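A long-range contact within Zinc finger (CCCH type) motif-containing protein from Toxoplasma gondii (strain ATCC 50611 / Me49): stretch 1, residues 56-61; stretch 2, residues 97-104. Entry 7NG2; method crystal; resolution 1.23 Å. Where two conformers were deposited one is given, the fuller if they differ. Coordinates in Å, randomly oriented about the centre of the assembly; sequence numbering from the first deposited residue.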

# COMPACT_ATOMS: atom_id res chain seq x y z
N VAL A 56 9.24 -0.27 2.74
CA VAL A 56 8.18 0.60 2.24
C VAL A 56 6.87 -0.18 2.30
O VAL A 56 6.71 -1.20 1.62
CB VAL A 56 8.48 1.09 0.81
CG1 VAL A 56 7.30 1.84 0.25
CG2 VAL A 56 9.73 1.96 0.82
N LEU A 57 5.94 0.30 3.12
CA LEU A 57 4.65 -0.34 3.32
C LEU A 57 3.57 0.38 2.54
O LEU A 57 3.54 1.62 2.49
CB LEU A 57 4.28 -0.36 4.81
CG LEU A 57 5.09 -1.26 5.74
CD1 LEU A 57 5.28 -2.66 5.16
CD2 LEU A 57 6.42 -0.66 6.14
N LEU A 58 2.72 -0.41 1.89
CA LEU A 58 1.62 0.07 1.07
C LEU A 58 0.33 -0.39 1.72
O LEU A 58 0.12 -1.59 1.91
CB LEU A 58 1.74 -0.50 -0.35
CG LEU A 58 3.11 -0.26 -0.99
CD1 LEU A 58 3.13 -0.98 -2.31
CD2 LEU A 58 3.42 1.21 -1.19
N LEU A 59 -0.54 0.56 2.05
CA LEU A 59 -1.78 0.30 2.79
C LEU A 59 -2.91 0.47 1.79
O LEU A 59 -3.18 1.58 1.33
CB LEU A 59 -1.91 1.29 3.95
CG LEU A 59 -1.02 1.03 5.18
CD1 LEU A 59 0.49 1.05 4.89
CD2 LEU A 59 -1.36 2.03 6.29
N PHE A 60 -3.57 -0.64 1.44
CA PHE A 60 -4.49 -0.66 0.31
C PHE A 60 -5.91 -0.31 0.73
O PHE A 60 -6.44 -0.89 1.68
CB PHE A 60 -4.47 -2.04 -0.34
CG PHE A 60 -3.23 -2.32 -1.14
CD1 PHE A 60 -2.10 -2.86 -0.54
CD2 PHE A 60 -3.19 -2.03 -2.50
CE1 PHE A 60 -0.96 -3.13 -1.28
CE2 PHE A 60 -2.05 -2.29 -3.24
CZ PHE A 60 -0.93 -2.83 -2.62
N SER A 61 -6.52 0.60 -0.02
CA SER A 61 -7.89 1.05 0.24
C SER A 61 -8.61 1.23 -1.09
O SER A 61 -8.36 2.20 -1.82
CB SER A 61 -7.86 2.36 1.02
OG SER A 61 -9.17 2.89 1.13
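Stretch 2 97-104: NFRVMWLK

Stretch 2 is mostly extended; Leu103, at phi/psi -112/-16, departs from this. Most of it is a strand that continues later in the chain. Stretch 1 is also strand throughout, part of a longer one that runs on in both directions. The two strands do not pair as neighbours in a sheet. Their axes come no closer than 8.8 Å, and no hydrogen bond passes between them. The N-to-C directions differ by 69°, with a signed crossing angle of -69°, so stretch 2 crosses stretch 1 obliquely. The nearest CA atoms are Leu58 CA and Val100 CA, 8.5 Å apart. That gap is filled by side chains, and every contact across it is apolar. Together the two stretches bury 264 Å² of surface.

Phe60 and Trp102 cover the most area. Phe60 directs its CA-to-CB bond toward stretch 2, with chi1 at -74° (m) and chi2 at 88°. Trp102 starts sideways, but its end comes nearer. Its chi1 of -82° (m) and chi2 of 75° bring the six-membered ring over one face of the Phe60 ring. The two form an offset stack, with centroids 4.3 Å apart and planes inclined by 21°. The closest pair is Phe60 CG and Trp102 CH2, at 3.4 Å. The offset means that the rings overlap in part, and the tilt that their planes are not quite parallel. The indole nitrogen of Trp102 is hydrogen-bonded elsewhere in the structure, so this polar atom is satisfied while the ring packs on Phe60.

Val100 meets the same phenylalanine in a different way. It lies at the ring edge, near the ring plane, with Val100 CG1 4.3 Å from Phe60 CZ. Val100 CG2 is 4.0 Å from Leu58 CD1, and Val100 CG1 also lies near that methyl, 4.5 Å from Leu58 CD1. The valine, at chi1 176° (t), therefore touches two residues of stretch 1 whose CA-to-CB bonds both point toward stretch 2. Two conformers of Val100 were deposited, and this description applies to the one given.

Leu58 is the third large contributor. Leu58 directs its CA-to-CB bond toward stretch 2, and in its m, t rotamer CD1 meets Phe98 as well as Val100. Leu58 CD1 is 3.9 Å from Phe98 CE1 and sits at the edge of that ring, near its plane. Leu58 CD1 thus meets Phe98 at its edge, whereas Trp102 lies over a face of Phe60.

A smaller contact is made by Leu57 and Leu103. Leu57 leaves its backbone sideways, yet its end comes nearer, and Leu57 CD1 lies 4.2 Å from Leu103 CD1. Leu103 points toward stretch 1 and is partly exposed.

Alternation is clear at Leu58, Leu59 and Phe60, where the middle residue points away, and from Phe98 to Trp102, where Arg99 and Met101 are out of reach. It lapses at Leu103, which makes contact directly after Trp102.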

# COMPACT_ATOMS: atom_id res chain seq x y z
N ASN A 97 5.20 -1.82 -13.65
CA ASN A 97 4.79 -2.68 -12.55
C ASN A 97 5.95 -2.94 -11.60
O ASN A 97 7.11 -3.05 -12.01
CB ASN A 97 4.31 -4.03 -13.09
CG ASN A 97 3.06 -3.90 -13.94
OD1 ASN A 97 2.26 -3.00 -13.74
ND2 ASN A 97 2.89 -4.81 -14.89
N PHE A 98 5.63 -3.04 -10.32
CA PHE A 98 6.62 -3.42 -9.32
C PHE A 98 6.05 -4.53 -8.44
O PHE A 98 4.84 -4.71 -8.34
CB PHE A 98 7.11 -2.23 -8.48
CG PHE A 98 6.01 -1.46 -7.79
CD1 PHE A 98 5.60 -1.80 -6.51
CD2 PHE A 98 5.41 -0.37 -8.41
CE1 PHE A 98 4.62 -1.07 -5.87
CE2 PHE A 98 4.43 0.36 -7.77
CZ PHE A 98 4.03 0.01 -6.49
N ARG A 99 6.96 -5.28 -7.83
CA ARG A 99 6.56 -6.40 -6.99
C ARG A 99 6.09 -5.91 -5.63
O ARG A 99 6.67 -4.99 -5.04
CB ARG A 99 7.72 -7.38 -6.82
CG ARG A 99 7.90 -8.31 -8.01
CD ARG A 99 8.88 -9.44 -7.71
NE ARG A 99 10.24 -8.96 -7.52
CZ ARG A 99 10.94 -9.11 -6.40
NH1 ARG A 99 10.41 -9.74 -5.36
NH2 ARG A 99 12.17 -8.64 -6.32
N VAL A 100 5.04 -6.56 -5.13
CA VAL A 100 4.49 -6.32 -3.80
C VAL A 100 4.31 -7.66 -3.11
O VAL A 100 3.90 -8.64 -3.74
CB VAL A 100 3.13 -5.59 -3.87
CG1 VAL A 100 2.52 -5.42 -2.48
CG2 VAL A 100 3.30 -4.25 -4.55
N MET A 101 4.63 -7.71 -1.82
CA MET A 101 4.37 -8.88 -0.99
C MET A 101 3.23 -8.49 -0.05
O MET A 101 3.42 -7.64 0.83
CB MET A 101 5.63 -9.25 -0.20
CG MET A 101 5.43 -10.32 0.87
SD MET A 101 6.94 -10.70 1.80
CE MET A 101 7.95 -11.46 0.54
N TRP A 102 2.06 -9.08 -0.25
CA TRP A 102 0.96 -8.81 0.66
C TRP A 102 1.28 -9.43 2.02
O TRP A 102 1.70 -10.59 2.11
CB TRP A 102 -0.36 -9.33 0.09
CG TRP A 102 -0.97 -8.38 -0.90
CD1 TRP A 102 -0.56 -8.15 -2.19
CD2 TRP A 102 -2.08 -7.51 -0.68
NE1 TRP A 102 -1.35 -7.20 -2.77
CE2 TRP A 102 -2.30 -6.79 -1.87
CE3 TRP A 102 -2.92 -7.27 0.42
CZ2 TRP A 102 -3.32 -5.85 -2.01
CZ3 TRP A 102 -3.94 -6.34 0.28
CH2 TRP A 102 -4.13 -5.64 -0.93
N LEU A 103 1.12 -8.63 3.07
CA LEU A 103 1.46 -9.04 4.43
C LEU A 103 0.24 -9.20 5.32
O LEU A 103 0.35 -9.81 6.39
CB LEU A 103 2.43 -8.03 5.06
CG LEU A 103 3.76 -7.95 4.32
CD1 LEU A 103 4.62 -6.79 4.82
CD2 LEU A 103 4.51 -9.28 4.44
N LYS A 104 -0.90 -8.66 4.92
CA LYS A 104 -2.15 -8.88 5.64
C LYS A 104 -3.30 -8.60 4.68
O LYS A 104 -3.23 -7.65 3.89
CB LYS A 104 -2.29 -7.93 6.84
CG LYS A 104 -3.52 -8.17 7.70
CD LYS A 104 -3.47 -9.53 8.39
CE LYS A 104 -4.63 -9.73 9.35
NZ LYS A 104 -4.40 -10.94 10.21